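Local coordinates for protein tannase (Fusobacterium nucleatum subsp. nucleatum ATCC 25586, PDB 6YQ4) that hydrolyses gallotannins as a tannase, probably with the serine-histidine-aspartate machinery of the alpha/beta-hydrolase superfamily, and also carries a bound magnesium ion, at residues A132-I136 with I417-M421; H378-F384 with P410-D414. All coordinates share one frame; numbering follows the deposited sequence.

Contact 1: A132-I136 with I417-M421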
# COMPACT_ATOMS: atom_id res chain seq x y z
N ALA A 132 -8.13 -12.54 -3.13
CA ALA A 132 -8.14 -11.52 -4.17
C ALA A 132 -9.29 -11.77 -5.14
O ALA A 132 -9.53 -12.91 -5.55
CB ALA A 132 -6.81 -11.53 -4.92
N PRO A 133 -10.03 -10.73 -5.56
CA PRO A 133 -9.86 -9.29 -5.33
C PRO A 133 -10.81 -8.67 -4.29
O PRO A 133 -11.16 -7.51 -4.43
CB PRO A 133 -10.15 -8.73 -6.72
CG PRO A 133 -11.27 -9.66 -7.23
CD PRO A 133 -11.01 -11.01 -6.63
N ALA A 134 -11.18 -9.42 -3.25
CA ALA A 134 -12.19 -8.95 -2.29
C ALA A 134 -11.84 -7.59 -1.68
O ALA A 134 -12.70 -6.71 -1.57
CB ALA A 134 -12.38 -9.99 -1.17
N ALA A 135 -10.60 -7.41 -1.21
CA ALA A 135 -10.32 -6.19 -0.45
C ALA A 135 -10.42 -4.95 -1.33
O ALA A 135 -10.89 -3.90 -0.86
CB ALA A 135 -8.94 -6.25 0.22
N ILE A 136 -9.99 -5.03 -2.59
CA ILE A 136 -10.10 -3.86 -3.46
C ILE A 136 -11.56 -3.64 -3.82
O ILE A 136 -12.01 -2.49 -3.94
CB ILE A 136 -9.17 -3.96 -4.70
CG1 ILE A 136 -9.26 -2.68 -5.53
CG2 ILE A 136 -9.47 -5.15 -5.60
CD1 ILE A 136 -8.85 -1.46 -4.74
N ILE A 417 -7.12 -12.00 -12.17
CA ILE A 417 -7.09 -11.61 -10.77
C ILE A 417 -5.71 -11.08 -10.39
O ILE A 417 -5.60 -10.15 -9.59
CB ILE A 417 -7.53 -12.80 -9.90
CG1 ILE A 417 -9.00 -13.14 -10.22
CG2 ILE A 417 -7.37 -12.47 -8.43
CD1 ILE A 417 -9.60 -14.21 -9.35
N ILE A 418 -4.65 -11.67 -10.94
CA ILE A 418 -3.34 -11.05 -10.78
C ILE A 418 -3.38 -9.61 -11.31
O ILE A 418 -2.87 -8.68 -10.66
CB ILE A 418 -2.26 -11.89 -11.49
CG1 ILE A 418 -2.26 -13.31 -10.92
CG2 ILE A 418 -0.90 -11.25 -11.33
CD1 ILE A 418 -1.19 -14.22 -11.50
N LYS A 419 -4.03 -9.41 -12.46
CA LYS A 419 -4.14 -8.07 -13.04
C LYS A 419 -4.87 -7.12 -12.10
O LYS A 419 -4.39 -6.01 -11.81
CB LYS A 419 -4.87 -8.13 -14.38
CG LYS A 419 -4.98 -6.76 -15.00
CD LYS A 419 -6.01 -6.69 -16.14
CE LYS A 419 -6.41 -5.23 -16.39
NZ LYS A 419 -7.16 -5.05 -17.64
N MET A 420 -6.04 -7.54 -11.61
CA MET A 420 -6.88 -6.66 -10.79
C MET A 420 -6.22 -6.22 -9.50
O MET A 420 -6.74 -5.30 -8.85
CB MET A 420 -8.19 -7.35 -10.45
CG MET A 420 -9.24 -7.25 -11.54
SD MET A 420 -10.78 -8.04 -11.02
CE MET A 420 -10.46 -9.67 -11.64
N MET A 421 -5.11 -6.85 -9.08
CA MET A 421 -4.42 -6.44 -7.87
C MET A 421 -3.25 -5.52 -8.15
O MET A 421 -2.60 -5.08 -7.20
CB MET A 421 -3.91 -7.66 -7.06
CG MET A 421 -4.99 -8.60 -6.57
SD MET A 421 -6.23 -7.74 -5.59
CE MET A 421 -5.23 -6.83 -4.37

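Contact 2: H378-F384 with P410-D414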
# COMPACT_ATOMS: atom_id res chain seq x y z
N HIS A 378 0.38 -19.91 -6.76
CA HIS A 378 1.43 -19.13 -7.38
C HIS A 378 0.83 -17.98 -8.16
O HIS A 378 -0.36 -17.95 -8.47
CB HIS A 378 2.29 -19.99 -8.29
CG HIS A 378 2.94 -21.12 -7.58
ND1 HIS A 378 3.87 -20.92 -6.58
CD2 HIS A 378 2.77 -22.46 -7.68
CE1 HIS A 378 4.25 -22.10 -6.10
NE2 HIS A 378 3.60 -23.05 -6.75
N PHE A 379 1.70 -17.01 -8.49
CA PHE A 379 1.30 -15.90 -9.34
C PHE A 379 2.45 -15.43 -10.24
O PHE A 379 2.32 -14.38 -10.89
CB PHE A 379 0.79 -14.71 -8.52
CG PHE A 379 1.58 -14.43 -7.28
CD1 PHE A 379 2.51 -13.39 -7.25
CD2 PHE A 379 1.40 -15.21 -6.13
CE1 PHE A 379 3.25 -13.12 -6.09
CE2 PHE A 379 2.12 -14.95 -4.97
CZ PHE A 379 3.05 -13.91 -4.94
N THR A 380 3.55 -16.17 -10.31
CA THR A 380 4.63 -15.88 -11.22
C THR A 380 4.89 -17.13 -12.02
O THR A 380 4.70 -18.25 -11.53
CB THR A 380 5.92 -15.44 -10.50
OG1 THR A 380 6.46 -16.54 -9.73
CG2 THR A 380 5.64 -14.27 -9.57
N LYS A 381 5.29 -16.94 -13.27
CA LYS A 381 5.74 -18.06 -14.07
C LYS A 381 6.94 -18.74 -13.43
O LYS A 381 7.13 -19.95 -13.59
CB LYS A 381 6.07 -17.57 -15.48
CG LYS A 381 6.57 -18.63 -16.43
CD LYS A 381 7.37 -18.01 -17.57
CE LYS A 381 7.86 -19.10 -18.47
NZ LYS A 381 6.83 -20.17 -18.53
N PHE A 382 7.76 -17.99 -12.69
CA PHE A 382 9.04 -18.51 -12.24
C PHE A 382 8.86 -19.60 -11.17
O PHE A 382 9.39 -20.71 -11.29
CB PHE A 382 9.92 -17.37 -11.72
CG PHE A 382 11.19 -17.84 -11.08
CD1 PHE A 382 12.32 -18.07 -11.85
CD2 PHE A 382 11.25 -18.10 -9.71
CE1 PHE A 382 13.50 -18.56 -11.27
CE2 PHE A 382 12.41 -18.60 -9.11
CZ PHE A 382 13.54 -18.82 -9.89
N SER A 383 8.12 -19.28 -10.10
CA SER A 383 7.89 -20.24 -9.04
C SER A 383 6.99 -21.38 -9.50
O SER A 383 7.20 -22.53 -9.11
CB SER A 383 7.28 -19.53 -7.83
OG SER A 383 8.11 -18.44 -7.46
N PHE A 384 6.01 -21.08 -10.35
CA PHE A 384 5.14 -22.14 -10.85
C PHE A 384 5.94 -23.16 -11.66
O PHE A 384 5.85 -24.37 -11.42
CB PHE A 384 3.99 -21.55 -11.67
CG PHE A 384 3.15 -22.59 -12.37
CD1 PHE A 384 2.10 -23.21 -11.71
CD2 PHE A 384 3.41 -22.96 -13.69
CE1 PHE A 384 1.32 -24.19 -12.35
CE2 PHE A 384 2.64 -23.94 -14.34
CZ PHE A 384 1.59 -24.55 -13.65
N PRO A 410 1.30 -27.91 -8.70
CA PRO A 410 1.10 -26.51 -8.34
C PRO A 410 -0.12 -25.92 -9.02
O PRO A 410 -0.54 -26.35 -10.09
CB PRO A 410 2.39 -25.84 -8.83
CG PRO A 410 2.79 -26.65 -10.01
CD PRO A 410 2.37 -28.07 -9.70
N LYS A 411 -0.70 -24.92 -8.36
CA LYS A 411 -1.80 -24.16 -8.93
C LYS A 411 -1.35 -22.73 -9.20
O LYS A 411 -0.57 -22.16 -8.44
CB LYS A 411 -3.01 -24.18 -8.01
CG LYS A 411 -3.80 -25.46 -8.14
CD LYS A 411 -4.60 -25.76 -6.88
CE LYS A 411 -4.54 -27.25 -6.52
NZ LYS A 411 -4.65 -28.17 -7.72
N MET A 412 -1.83 -22.17 -10.31
CA MET A 412 -1.51 -20.80 -10.71
C MET A 412 -2.76 -19.94 -10.62
O MET A 412 -3.82 -20.33 -11.13
CB MET A 412 -0.94 -20.76 -12.12
CG MET A 412 -0.64 -19.33 -12.63
SD MET A 412 0.95 -18.69 -12.06
CE MET A 412 2.00 -19.28 -13.38
N ALA A 413 -2.63 -18.76 -10.00
CA ALA A 413 -3.74 -17.82 -9.90
C ALA A 413 -4.26 -17.42 -11.28
O ALA A 413 -3.52 -17.41 -12.26
CB ALA A 413 -3.31 -16.55 -9.15
N ASP A 414 -5.55 -17.08 -11.34
CA ASP A 414 -6.14 -16.58 -12.58
C ASP A 414 -5.50 -15.25 -13.04
O ASP A 414 -5.32 -14.31 -12.25
CB ASP A 414 -7.65 -16.44 -12.36
CG ASP A 414 -8.37 -15.72 -13.50
OD1 ASP A 414 -7.80 -15.53 -14.60
OD2 ASP A 414 -9.54 -15.35 -13.28

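Contact 1: A132-I136 with I417-M421
A132 and P133 meet one side of the short helix 415-420 mainly through apolar side chains, with no hydrogen bond across, a compact example of how a loop entering one helix can be packed against the end of another. The close part centres on A132. Its CB lies 3.7 Å from CG2 of I417 and 3.8 Å from CG of M421, so the methyl sits between two side chains one helical turn apart. The closest touch of I417 is made by its short branch: with CG2 anti to the backbone N (chi1 -64° for CG1), this methyl faces A132 and also approaches the carbonyl O of A132 at 3.6 Å. M421 folds back through two bends, chi2 -55° and chi3 -51°, which bring its SD to 4.0 Å from CA of P133.

Away from A132 the fit is looser. SD of M421 and CG2 of I136 are 4.1 Å apart, their side chains sliding past each other in opposite directions, while SD of M420 rests 4.2 Å from CG of P133. I418 points away and packs on F379; it and K419 are partly exposed.

P133 follows a cis peptide bond and occupies the N-cap position of helix 134-148, so the contact lies at the very start of that helix, which runs between strands 110-114 and 160-163 of the mixed sheet. Y187 of helix 185-191 touches P133, I417 and M420. Helix 167-177 meets both segments, L171 touching A135 and M421, L174 touching I136 and M421, joining four helices in one buried cluster.

Contact 2: H378-F384 with P410-D414
P410 comes to the edge of the H378 imidazole, its CB 3.6 Å from CD2 of H378; over the rim of one face of that ring lies CA of F384, 3.9 Å above the plane, with the carbonyl O of S383 on the same face. The phenyl ring of F384 receives the carbonyl O of P410 at its edge, near the plane, while CG of P410 packs 3.7 Å from its CE1. M412 approaches this ring obliquely in a Met-aromatic contact. Its CG is anti to the backbone N (chi1 178°), and bends at chi2 and chi3 curl the chain so that CE lies 3.5 Å from CB of F384.

The backbones form a single beta bridge, H378 with M412. H378 N donates to K411 O at 3.0 Å, and A413 N returns a bond to H378 O at 2.9 Å, both nearly straight.

T380 caps helix 381-394 by accepting from S383 N. OD1 of D357 pairs with H378 ND1, and OD2 with T380 OG1 and F379 N. The imidazole's rotation is thus probably fixed by that carboxylate, whereas across the contact itself two backbone bonds set the alignment and apolar packing fills in around them.

Followed from the N terminus, the chain first reaches 132-136, at the start of helix 134-148 within the region related to the BD-FAE family. It comes back against this segment at 417-421, so contact 1 closes a loop with 280 residues between its segments. Contact 2 is nested inside that loop and closes a much smaller one: 25 residues lie between its segments, among them the rest of helix 381-394 and residues 396-407, which are not modelled. The chain then runs from 410-414 directly into helix 415-420, so the second segments of the two contacts follow each other closely. The contacts also touch: I418 CD1 packs 3.6 Å from F379 O. Together they tie helix 381-394, through helix 415-420, to helix 134-148.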